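Local coordinates for BAEBL protein (PDB 4JNO) that binds erythrocytes, takes up sialyllactose through its Region II and probably recognises sialylated receptors on the host cell, at the N-acetyl-alpha-neuraminic acid site. Coordinates in Å, arbitrary orientation; residue numbers count along the deposited sequence, not the author numbering.

The N-acetyl-alpha-neuraminic acid site. Residues 14-15, 18, 41-42, 109-112. With SIA (N-acetyl-alpha-neuraminic acid), chain B.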
ATOM      1  N   CYS A  14       6.916 -38.509  19.618  1.00 96.23           N
ATOM      2  CA  CYS A  14       7.210 -37.392  18.731  1.00 89.30           C
ATOM      3  C   CYS A  14       5.958 -36.533  18.563  1.00 88.08           C
ATOM      4  O   CYS A  14       5.785 -35.540  19.268  1.00 85.73           O
ATOM      5  CB  CYS A  14       7.710 -37.904  17.375  1.00 90.84           C
ATOM      6  SG  CYS A  14       9.322 -38.727  17.440  1.00 90.93           S
ATOM      7  N   GLY A  15       5.071 -36.941  17.661  1.00 52.93           N
ATOM      8  CA  GLY A  15       3.848 -36.202  17.396  1.00 55.55           C
ATOM      9  C   GLY A  15       3.631 -35.943  15.917  1.00 54.25           C
ATOM     10  O   GLY A  15       4.586 -35.875  15.143  1.00 50.81           O
ATOM     11  N   ARG A  18       3.416 -31.103  11.000  1.00 67.54           N
ATOM     12  CA  ARG A  18       2.629 -30.050  10.369  1.00 69.22           C
ATOM     13  C   ARG A  18       2.967 -29.944   8.885  1.00 68.64           C
ATOM     14  O   ARG A  18       4.073 -29.552   8.516  1.00 67.35           O
ATOM     15  CB  ARG A  18       2.866 -28.711  11.069  1.00 66.87           C
ATOM     16  CG  ARG A  18       2.369 -28.686  12.504  1.00 68.51           C
ATOM     17  CD  ARG A  18       2.500 -27.308  13.139  1.00 70.11           C
ATOM     18  NE  ARG A  18       3.890 -26.877  13.270  1.00 67.35           N
ATOM     19  CZ  ARG A  18       4.760 -27.393  14.132  1.00 65.18           C
ATOM     20  NH1 ARG A  18       4.402 -28.380  14.942  1.00 65.32           N
ATOM     21  NH2 ARG A  18       6.000 -26.929  14.178  1.00 63.38           N
ATOM     22  N   ILE A  41      12.479 -28.502  13.824  1.00 63.70           N
ATOM     23  CA  ILE A  41      11.843 -28.354  15.128  1.00 63.42           C
ATOM     24  C   ILE A  41      11.132 -29.637  15.543  1.00 62.55           C
ATOM     25  O   ILE A  41      11.264 -30.086  16.679  1.00 62.55           O
ATOM     26  CB  ILE A  41      10.833 -27.190  15.133  1.00 44.52           C
ATOM     27  CG1 ILE A  41      11.567 -25.855  14.980  1.00 46.03           C
ATOM     28  CG2 ILE A  41      10.019 -27.195  16.420  1.00 47.07           C
ATOM     29  CD1 ILE A  41      10.650 -24.657  14.854  1.00 49.31           C
ATOM     30  N   GLN A  42      10.386 -30.230  14.617  1.00 45.44           N
ATOM     31  CA  GLN A  42       9.616 -31.431  14.918  1.00 46.59           C
ATOM     32  C   GLN A  42      10.435 -32.703  14.719  1.00 46.07           C
ATOM     33  O   GLN A  42       9.878 -33.798  14.632  1.00 48.37           O
ATOM     34  CB  GLN A  42       8.356 -31.489  14.050  1.00 57.77           C
ATOM     35  CG  GLN A  42       7.420 -30.305  14.236  1.00 58.83           C
ATOM     36  CD  GLN A  42       6.042 -30.556  13.657  1.00 60.77           C
ATOM     37  OE1 GLN A  42       5.716 -30.083  12.569  1.00 61.24           O
ATOM     38  NE2 GLN A  42       5.221 -31.301  14.389  1.00 62.45           N
ATOM     39  N   GLY A 109      16.751 -24.384  21.984  1.00 61.54           N
ATOM     40  CA  GLY A 109      15.525 -24.386  22.760  1.00 63.14           C
ATOM     41  C   GLY A 109      14.778 -25.702  22.667  1.00 60.60           C
ATOM     42  O   GLY A 109      15.167 -26.599  21.918  1.00 57.44           O
ATOM     43  N   GLY A 110      13.700 -25.816  23.437  1.00 62.43           N
ATOM     44  CA  GLY A 110      12.877 -27.010  23.432  1.00 60.87           C
ATOM     45  C   GLY A 110      13.669 -28.265  23.746  1.00 59.16           C
ATOM     46  O   GLY A 110      14.483 -28.283  24.669  1.00 60.76           O
ATOM     47  N   ASN A 111      13.428 -29.317  22.970  1.00 71.75           N
ATOM     48  CA  ASN A 111      14.095 -30.594  23.177  1.00 70.36           C
ATOM     49  C   ASN A 111      15.421 -30.671  22.428  1.00 68.21           C
ATOM     50  O   ASN A 111      16.207 -31.594  22.634  1.00 67.94           O
ATOM     51  CB  ASN A 111      13.188 -31.743  22.733  1.00 53.39           C
ATOM     52  CG  ASN A 111      11.828 -31.705  23.402  1.00 55.89           C
ATOM     53  OD1 ASN A 111      10.795 -31.687  22.731  1.00 55.42           O
ATOM     54  ND2 ASN A 111      11.819 -31.694  24.729  1.00 58.96           N
ATOM     55  N   THR A 112      15.661 -29.701  21.552  1.00 74.85           N
ATOM     56  CA  THR A 112      16.903 -29.651  20.791  1.00 74.16           C
ATOM     57  C   THR A 112      18.101 -29.581  21.731  1.00 76.27           C
ATOM     58  O   THR A 112      19.130 -30.212  21.491  1.00 77.64           O
ATOM     59  CB  THR A 112      16.932 -28.434  19.849  1.00 69.37           C
ATOM     60  OG1 THR A 112      15.766 -28.443  19.016  1.00 67.68           O
ATOM     61  CG2 THR A 112      18.178 -28.461  18.976  1.00 70.73           C
TER
HETATM   62  C1  SIA B 802       6.199 -32.366  17.944  1.00 66.61           C
HETATM   63  C2  SIA B 802       6.501 -31.990  19.374  1.00 65.86           C
HETATM   64  C3  SIA B 802       7.775 -32.710  19.833  1.00 65.38           C
HETATM   65  C4  SIA B 802       9.056 -31.952  19.528  1.00 65.01           C
HETATM   66  C5  SIA B 802       8.904 -30.513  19.972  1.00 64.07           C
HETATM   67  C6  SIA B 802       7.770 -29.888  19.173  1.00 63.93           C
HETATM   68  C7  SIA B 802       7.593 -28.400  19.461  1.00 62.79           C
HETATM   69  C8  SIA B 802       6.263 -27.899  18.907  1.00 61.69           C
HETATM   70  C9  SIA B 802       6.344 -26.450  18.440  1.00 61.71           C
HETATM   71  C10 SIA B 802      10.742 -28.986  20.637  1.00 63.11           C
HETATM   72  C11 SIA B 802      10.121 -28.765  21.988  1.00 63.08           C
HETATM   73  N5  SIA B 802      10.146 -29.794  19.756  1.00 63.48           N
HETATM   74  O1A SIA B 802       6.170 -31.455  17.088  1.00 66.62           O
HETATM   75  O1B SIA B 802       5.993 -33.565  17.663  1.00 66.94           O
HETATM   76  O2  SIA B 802       5.412 -32.426  20.195  1.00 66.23           O
HETATM   77  O4  SIA B 802      10.160 -32.558  20.211  1.00 65.21           O
HETATM   78  O6  SIA B 802       6.531 -30.556  19.429  1.00 64.98           O
HETATM   79  O7  SIA B 802       7.623 -28.169  20.873  1.00 62.68           O
HETATM   80  O8  SIA B 802       5.855 -28.724  17.810  1.00 61.21           O
HETATM   81  O9  SIA B 802       7.394 -25.763  19.131  1.00 61.64           O
HETATM   82  O10 SIA B 802      11.786 -28.433  20.349  1.00 62.67           O
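One face of the Arg18 guanidinium is capped by the side-chain carbonyl oxygen OE1 of Gln42, which sits over the middle of the group, 3.1 Å from its plane, while NH1 turns to the sugar. The Gln42 amide is used at both ends: OE1 accepts the backbone N-H of Arg18 on an in-plane lone pair at 3.0 Å, and this supports the modelled flip, which points NE2 the other way, donating to the carboxylate oxygen O1A of SIA at 2.9 Å, nearly in the amide plane. With CG beside the backbone N (chi1 -60°) and the chain extended beyond it, Gln42 lies alongside O1A. Arg18 instead bends at chi3 (-64°), which brings NH1 within 3.2 Å of the glycerol-chain hydroxyl O8, tilted out of the guanidinium plane. Its positive charge may also favour the nearby carboxylate.

This is a sialic acid pocket in the first Duffy binding-like domain of Region II, occupied by the terminal sugar of sialyllactose. The other carboxylate oxygen, O1B, is modelled 2.6 Å from the backbone O of Cys14; unless the carboxylate is protonated at O1B, two acceptors face each other, and at 3.0 Å resolution this closeness carries little weight.

The N-acetyl arm is read mostly by backbone. Its N5 donates almost straight to Ile41 O at the end of helix 38-41, approaching from above the carbonyl plane, and its carbonyl O10 accepts from Asn111 N in the first turn of helix 110-126. The methyl C11 rests against Gly110 CA at 3.6 Å, where no side chain intervenes, and beside Asn111 CG. Ile41 CG2, anti to its backbone N, brushes the glycerol chain near C7. Asn111, its CG beside the backbone N (chi1 -54°), swings its amide towards the ring, and hydroxyl O4 donates in plane to a lone pair of Asn111 OD1 at 2.7 Å.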